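Local atomic coordinates of aspartate-semialdehyde dehydrogenase (Thermus thermophilus, PDB entry 2YV3), a protein that probably catalyses the NADPH-dependent reductive dephosphorylation of L-aspartyl-4-phosphate to L-aspartate-semialdehyde, a step on the way to lysine, methionine and threonine. Residues E29-V41 against I50-V62. Numbering follows the deposited sequence.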
ATOM      1  N   GLU A  29      -3.096  40.234  14.589  1.00 22.67           N
ATOM      2  CA  GLU A  29      -2.705  40.587  13.251  1.00 30.81           C
ATOM      3  C   GLU A  29      -3.004  39.401  12.358  1.00 37.38           C
ATOM      4  O   GLU A  29      -3.425  38.349  12.823  1.00 46.79           O
ATOM      5  CB  GLU A  29      -1.210  40.910  13.218  1.00 46.02           C
ATOM      6  CG  GLU A  29      -0.599  40.967  11.823  1.00 59.46           C
ATOM      7  CD  GLU A  29      -1.246  42.035  10.948  1.00 67.18           C
ATOM      8  OE1 GLU A  29      -1.210  43.219  11.353  1.00 71.92           O
ATOM      9  OE2 GLU A  29      -1.782  41.704   9.859  1.00 60.59           O
ATOM     10  N   LEU A  30      -2.749  39.578  11.072  1.00 37.88           N
ATOM     11  CA  LEU A  30      -3.005  38.565  10.075  1.00 28.75           C
ATOM     12  C   LEU A  30      -2.067  38.863   8.902  1.00 26.40           C
ATOM     13  O   LEU A  30      -2.359  39.738   8.089  1.00 28.10           O
ATOM     14  CB  LEU A  30      -4.466  38.682   9.629  1.00 36.16           C
ATOM     15  CG  LEU A  30      -4.920  39.997   8.953  1.00 34.65           C
ATOM     16  CD1 LEU A  30      -6.361  39.857   8.527  1.00 42.02           C
ATOM     17  CD2 LEU A  30      -4.765  41.200   9.888  1.00 28.55           C
ATOM     18  N   ARG A  31      -0.947  38.147   8.816  1.00 23.00           N
ATOM     19  CA  ARG A  31       0.012  38.367   7.733  1.00 29.05           C
ATOM     20  C   ARG A  31       0.343  37.139   6.880  1.00 31.29           C
ATOM     21  O   ARG A  31       0.869  36.141   7.370  1.00 29.88           O
ATOM     22  CB  ARG A  31       1.305  38.960   8.299  1.00 35.70           C
ATOM     23  CG  ARG A  31       1.150  40.368   8.839  1.00 20.77           C
ATOM     24  CD  ARG A  31       2.434  40.838   9.466  1.00 28.86           C
ATOM     25  NE  ARG A  31       2.396  42.259   9.778  1.00 31.46           N
ATOM     26  CZ  ARG A  31       2.554  43.229   8.885  1.00 38.50           C
ATOM     27  NH1 ARG A  31       2.768  42.942   7.608  1.00 39.56           N
ATOM     28  NH2 ARG A  31       2.495  44.496   9.272  1.00 55.15           N
ATOM     29  N   LEU A  32       0.028  37.238   5.593  1.00 27.62           N
ATOM     30  CA  LEU A  32       0.278  36.175   4.638  1.00 18.47           C
ATOM     31  C   LEU A  32       1.471  36.527   3.766  1.00 28.55           C
ATOM     32  O   LEU A  32       1.532  37.609   3.191  1.00 34.58           O
ATOM     33  CB  LEU A  32      -0.947  35.978   3.768  1.00 16.07           C
ATOM     34  CG  LEU A  32      -2.229  35.696   4.548  1.00 22.86           C
ATOM     35  CD1 LEU A  32      -3.242  35.074   3.559  1.00 10.24           C
ATOM     36  CD2 LEU A  32      -1.944  34.760   5.754  1.00  2.62           C
ATOM     37  N   TYR A  33       2.418  35.605   3.661  1.00 32.39           N
ATOM     38  CA  TYR A  33       3.618  35.841   2.874  1.00 34.59           C
ATOM     39  C   TYR A  33       3.947  34.724   1.875  1.00 39.13           C
ATOM     40  O   TYR A  33       3.896  33.536   2.200  1.00 38.96           O
ATOM     41  CB  TYR A  33       4.808  36.044   3.819  1.00 31.64           C
ATOM     42  CG  TYR A  33       4.845  37.388   4.506  1.00 29.44           C
ATOM     43  CD1 TYR A  33       5.188  38.549   3.794  1.00 37.33           C
ATOM     44  CD2 TYR A  33       4.543  37.510   5.860  1.00 27.71           C
ATOM     45  CE1 TYR A  33       5.231  39.786   4.412  1.00 12.32           C
ATOM     46  CE2 TYR A  33       4.584  38.747   6.489  1.00 21.34           C
ATOM     47  CZ  TYR A  33       4.929  39.880   5.755  1.00 24.87           C
ATOM     48  OH  TYR A  33       4.965  41.110   6.366  1.00 38.62           O
ATOM     49  N   ALA A  34       4.301  35.118   0.658  1.00 43.07           N
ATOM     50  CA  ALA A  34       4.663  34.167  -0.387  1.00 44.81           C
ATOM     51  C   ALA A  34       5.878  34.715  -1.110  1.00 45.18           C
ATOM     52  O   ALA A  34       6.199  35.897  -0.990  1.00 47.13           O
ATOM     53  CB  ALA A  34       3.505  33.988  -1.369  1.00 36.76           C
ATOM     54  N   SER A  35       6.569  33.856  -1.848  1.00 51.91           N
ATOM     55  CA  SER A  35       7.731  34.301  -2.611  1.00 51.50           C
ATOM     56  C   SER A  35       7.140  35.042  -3.806  1.00 49.88           C
ATOM     57  O   SER A  35       6.009  34.774  -4.212  1.00 46.39           O
ATOM     58  CB  SER A  35       8.559  33.104  -3.100  1.00 51.04           C
ATOM     59  OG  SER A  35       7.860  32.353  -4.084  1.00 46.26           O
ATOM     60  N   PRO A  36       7.897  35.969  -4.393  1.00 49.04           N
ATOM     61  CA  PRO A  36       7.392  36.724  -5.543  1.00 53.26           C
ATOM     62  C   PRO A  36       6.269  36.102  -6.386  1.00 49.07           C
ATOM     63  O   PRO A  36       5.250  36.761  -6.601  1.00 44.30           O
ATOM     64  CB  PRO A  36       8.662  37.014  -6.330  1.00 53.28           C
ATOM     65  CG  PRO A  36       9.625  37.346  -5.191  1.00 53.72           C
ATOM     66  CD  PRO A  36       9.332  36.231  -4.179  1.00 49.34           C
ATOM     67  N   ARG A  37       6.440  34.860  -6.855  1.00 49.63           N
ATOM     68  CA  ARG A  37       5.416  34.177  -7.674  1.00 45.71           C
ATOM     69  C   ARG A  37       3.998  34.648  -7.362  1.00 41.40           C
ATOM     70  O   ARG A  37       3.267  35.092  -8.246  1.00 40.54           O
ATOM     71  CB  ARG A  37       5.482  32.664  -7.467  1.00 49.63           C
ATOM     72  CG  ARG A  37       6.566  31.967  -8.269  1.00 55.37           C
ATOM     73  CD  ARG A  37       7.468  31.178  -7.346  1.00 53.72           C
ATOM     74  NE  ARG A  37       6.682  30.488  -6.336  1.00 42.60           N
ATOM     75  CZ  ARG A  37       7.193  29.721  -5.383  1.00 37.24           C
ATOM     76  NH1 ARG A  37       8.505  29.537  -5.309  1.00 29.66           N
ATOM     77  NH2 ARG A  37       6.386  29.152  -4.496  1.00 31.15           N
ATOM     78  N   SER A  38       3.604  34.514  -6.106  1.00 34.37           N
ATOM     79  CA  SER A  38       2.299  34.985  -5.681  1.00 37.86           C
ATOM     80  C   SER A  38       2.545  36.294  -4.922  1.00 38.27           C
ATOM     81  O   SER A  38       2.532  36.339  -3.696  1.00 37.17           O
ATOM     82  CB  SER A  38       1.627  33.950  -4.786  1.00 34.98           C
ATOM     83  OG  SER A  38       2.548  32.937  -4.430  1.00 50.17           O
ATOM     84  N   ALA A  39       2.796  37.357  -5.679  1.00 41.17           N
ATOM     85  CA  ALA A  39       3.060  38.668  -5.104  1.00 44.92           C
ATOM     86  C   ALA A  39       1.771  39.476  -5.025  1.00 49.31           C
ATOM     87  O   ALA A  39       1.661  40.421  -4.228  1.00 53.65           O
ATOM     88  CB  ALA A  39       4.087  39.409  -5.953  1.00 24.84           C
ATOM     89  N   GLY A  40       0.798  39.098  -5.850  1.00 44.61           N
ATOM     90  CA  GLY A  40      -0.468  39.809  -5.872  1.00 45.46           C
ATOM     91  C   GLY A  40      -1.649  38.889  -6.070  1.00 44.04           C
ATOM     92  O   GLY A  40      -2.177  38.769  -7.174  1.00 46.61           O
ATOM     93  N   VAL A  41      -2.058  38.242  -4.985  1.00 41.03           N
ATOM     94  CA  VAL A  41      -3.172  37.310  -4.993  1.00 35.23           C
ATOM     95  C   VAL A  41      -3.855  37.387  -3.634  1.00 45.15           C
ATOM     96  O   VAL A  41      -3.249  37.838  -2.653  1.00 42.13           O
ATOM     97  CB  VAL A  41      -2.673  35.882  -5.235  1.00 33.81           C
ATOM     98  CG1 VAL A  41      -3.702  34.858  -4.750  1.00 19.64           C
ATOM     99  CG2 VAL A  41      -2.364  35.705  -6.718  1.00 39.55           C
ATOM    100  N   ILE A  50      -7.831  38.707   2.434  1.00 38.88           N
ATOM    101  CA  ILE A  50      -6.534  39.182   2.922  1.00 35.17           C
ATOM    102  C   ILE A  50      -5.475  39.074   1.836  1.00 33.45           C
ATOM    103  O   ILE A  50      -5.419  38.074   1.119  1.00 36.06           O
ATOM    104  CB  ILE A  50      -6.066  38.358   4.150  1.00 39.02           C
ATOM    105  CG1 ILE A  50      -6.997  38.626   5.332  1.00 44.83           C
ATOM    106  CG2 ILE A  50      -4.624  38.674   4.494  1.00 37.35           C
ATOM    107  CD1 ILE A  50      -7.354  40.079   5.527  1.00 45.35           C
ATOM    108  N   PRO A  51      -4.616  40.101   1.711  1.00 29.89           N
ATOM    109  CA  PRO A  51      -3.546  40.150   0.713  1.00 27.42           C
ATOM    110  C   PRO A  51      -2.385  39.227   1.051  1.00 24.46           C
ATOM    111  O   PRO A  51      -2.268  38.769   2.182  1.00 23.59           O
ATOM    112  CB  PRO A  51      -3.138  41.621   0.727  1.00 33.40           C
ATOM    113  CG  PRO A  51      -3.292  41.979   2.174  1.00 30.79           C
ATOM    114  CD  PRO A  51      -4.613  41.323   2.540  1.00 35.42           C
ATOM    115  N   VAL A  52      -1.539  38.967   0.054  1.00 28.17           N
ATOM    116  CA  VAL A  52      -0.359  38.100   0.193  1.00 28.62           C
ATOM    117  C   VAL A  52       0.897  38.865  -0.209  1.00 12.37           C
ATOM    118  O   VAL A  52       1.170  39.030  -1.384  1.00 25.45           O
ATOM    119  CB  VAL A  52      -0.459  36.840  -0.722  1.00 31.58           C
ATOM    120  CG1 VAL A  52       0.762  35.937  -0.521  1.00 32.21           C
ATOM    121  CG2 VAL A  52      -1.734  36.078  -0.420  1.00 28.21           C
ATOM    122  N   GLU A  53       1.659  39.318   0.767  1.00 12.66           N
ATOM    123  CA  GLU A  53       2.867  40.068   0.488  1.00 28.31           C
ATOM    124  C   GLU A  53       4.002  39.161   0.067  1.00 36.02           C
ATOM    125  O   GLU A  53       4.114  38.034   0.540  1.00 35.96           O
ATOM    126  CB  GLU A  53       3.303  40.834   1.732  1.00 42.78           C
ATOM    127  CG  GLU A  53       2.159  41.512   2.437  1.00 52.73           C
ATOM    128  CD  GLU A  53       1.216  42.171   1.458  1.00 56.51           C
ATOM    129  OE1 GLU A  53       1.655  43.114   0.750  1.00 62.15           O
ATOM    130  OE2 GLU A  53       0.043  41.734   1.390  1.00 54.35           O
ATOM    131  N   PRO A  54       4.851  39.629  -0.857  1.00 39.80           N
ATOM    132  CA  PRO A  54       5.961  38.764  -1.258  1.00 40.13           C
ATOM    133  C   PRO A  54       6.973  38.931  -0.139  1.00 33.94           C
ATOM    134  O   PRO A  54       6.966  39.948   0.541  1.00 34.47           O
ATOM    135  CB  PRO A  54       6.418  39.373  -2.576  1.00 37.60           C
ATOM    136  CG  PRO A  54       6.132  40.839  -2.374  1.00 41.81           C
ATOM    137  CD  PRO A  54       4.771  40.831  -1.705  1.00 37.36           C
ATOM    138  N   LEU A  55       7.824  37.939   0.071  1.00 36.54           N
ATOM    139  CA  LEU A  55       8.801  38.035   1.143  1.00 36.40           C
ATOM    140  C   LEU A  55       9.903  39.050   0.890  1.00 38.77           C
ATOM    141  O   LEU A  55      10.585  38.994  -0.136  1.00 41.93           O
ATOM    142  CB  LEU A  55       9.409  36.664   1.437  1.00 31.74           C
ATOM    143  CG  LEU A  55       8.553  35.874   2.425  1.00 29.01           C
ATOM    144  CD1 LEU A  55       9.339  34.677   2.945  1.00 26.94           C
ATOM    145  CD2 LEU A  55       8.148  36.786   3.577  1.00 22.87           C
ATOM    146  N   PRO A  56      10.075  40.003   1.828  1.00 40.86           N
ATOM    147  CA  PRO A  56      11.063  41.093   1.824  1.00 42.98           C
ATOM    148  C   PRO A  56      12.394  40.729   2.466  1.00 40.27           C
ATOM    149  O   PRO A  56      12.432  40.378   3.639  1.00 39.96           O
ATOM    150  CB  PRO A  56      10.360  42.184   2.613  1.00 43.09           C
ATOM    151  CG  PRO A  56       9.654  41.394   3.677  1.00 28.34           C
ATOM    152  CD  PRO A  56       9.056  40.243   2.872  1.00 45.45           C
ATOM    153  N   GLU A  57      13.480  40.821   1.703  1.00 37.46           N
ATOM    154  CA  GLU A  57      14.805  40.512   2.244  1.00 45.01           C
ATOM    155  C   GLU A  57      15.080  41.440   3.436  1.00 49.95           C
ATOM    156  O   GLU A  57      15.950  42.323   3.354  1.00 42.05           O
ATOM    157  CB  GLU A  57      15.891  40.730   1.174  1.00 52.07           C
ATOM    158  CG  GLU A  57      15.661  40.013  -0.157  1.00 46.93           C
ATOM    159  CD  GLU A  57      15.053  38.643   0.031  1.00 44.98           C
ATOM    160  OE1 GLU A  57      15.350  38.011   1.062  1.00 38.19           O
ATOM    161  OE2 GLU A  57      14.285  38.196  -0.846  1.00 50.60           O
ATOM    162  N   GLY A  58      14.332  41.237   4.527  1.00 49.13           N
ATOM    163  CA  GLY A  58      14.462  42.068   5.721  1.00 58.06           C
ATOM    164  C   GLY A  58      13.350  41.860   6.755  1.00 59.77           C
ATOM    165  O   GLY A  58      12.259  42.431   6.638  1.00 58.24           O
ATOM    166  N   PRO A  59      13.641  41.089   7.818  1.00 56.86           N
ATOM    167  CA  PRO A  59      12.880  40.639   8.999  1.00 50.66           C
ATOM    168  C   PRO A  59      11.866  41.545   9.699  1.00 48.86           C
ATOM    169  O   PRO A  59      12.242  42.326  10.583  1.00 45.37           O
ATOM    170  CB  PRO A  59      13.974  40.224   9.973  1.00 58.40           C
ATOM    171  CG  PRO A  59      15.077  39.805   9.071  1.00 61.83           C
ATOM    172  CD  PRO A  59      15.082  40.876   8.044  1.00 52.43           C
ATOM    173  N   LEU A  60      10.587  41.417   9.345  1.00 43.14           N
ATOM    174  CA  LEU A  60       9.548  42.219  10.001  1.00 47.84           C
ATOM    175  C   LEU A  60       8.125  41.886   9.540  1.00 42.92           C
ATOM    176  O   LEU A  60       7.909  41.492   8.391  1.00 40.33           O
ATOM    177  CB  LEU A  60       9.808  43.718   9.777  1.00 51.73           C
ATOM    178  CG  LEU A  60       9.419  44.663  10.921  1.00 53.53           C
ATOM    179  CD1 LEU A  60      10.489  44.566  11.997  1.00 64.03           C
ATOM    180  CD2 LEU A  60       9.280  46.107  10.430  1.00 58.89           C
ATOM    181  N   PRO A  61       7.135  42.020  10.434  1.00 38.34           N
ATOM    182  CA  PRO A  61       7.122  42.401  11.852  1.00 47.80           C
ATOM    183  C   PRO A  61       6.144  41.466  12.575  1.00 48.33           C
ATOM    184  O   PRO A  61       4.952  41.778  12.666  1.00 48.50           O
ATOM    185  CB  PRO A  61       6.575  43.812  11.801  1.00 46.62           C
ATOM    186  CG  PRO A  61       5.450  43.658  10.774  1.00 42.53           C
ATOM    187  CD  PRO A  61       5.916  42.542   9.793  1.00 41.22           C
ATOM    188  N   VAL A  62       6.614  40.344  13.113  1.00 47.48           N
ATOM    189  CA  VAL A  62       5.652  39.442  13.727  1.00 45.31           C
ATOM    190  C   VAL A  62       6.035  38.637  14.975  1.00 43.36           C
ATOM    191  O   VAL A  62       7.209  38.352  15.237  1.00 44.89           O
ATOM    192  CB  VAL A  62       5.113  38.477  12.638  1.00 40.85           C
ATOM    193  CG1 VAL A  62       5.932  37.201  12.614  1.00 35.24           C
ATOM    194  CG2 VAL A  62       3.643  38.225  12.847  1.00 28.96           C
TER
HETATM  195  O   HOH W   1      -1.109  40.345   4.715  1.00 20.70           O
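Y33 is the large bump of this contact, and the chain from E53 to P61 bends around it to make the hollow. CD2 of L55 sits against the root of the tyrosine, 3.4 Å from Y33 CB, and the two side chains cross at about a right angle. Further out along the ring, E53 CB lies 3.5 Å from Y33 CE1, and CD of P56 adds a looser touch at the same carbon. The ring's far end brings the hydroxyl near P61 CD. That proline, which follows a cis peptide bond, also lies over one face of the R31 guanidinium, its CG 3.4 Å from R31 NH2.

The other face of the sheet carries L32, A34 and V52. V52 fills the hollow under the 34-41 turn: CG1, anti to the backbone N (chi1 -178°), meets A34 CB at 3.5 Å, while CG2 is turned to the carbonyl of V41. L32 crosses I50 nearly at right angles, and A39 rests its methyl on the P54 ring.

Between the faces, E53 N donates a hydrogen bond to L32 O, and A34 N one to E53 O, the latter at 2.9 Å and fairly straight (164°). The short strands run parallel but twist 45° against each other. Beyond them, V3 and V5 pair with strand 31-34, and I73 and W81 of helix 70-83 pack on L55. Strands 31-34 and 48-54 thus extend one side of the largely parallel Rossmann-type sheet in the NAD-binding domain, with hairpin partner 42-45 antiparallel beyond 48-54, and the turn after A34 brings R37 and S38 to the predicted NADP(+) site, where S38 approaches T9.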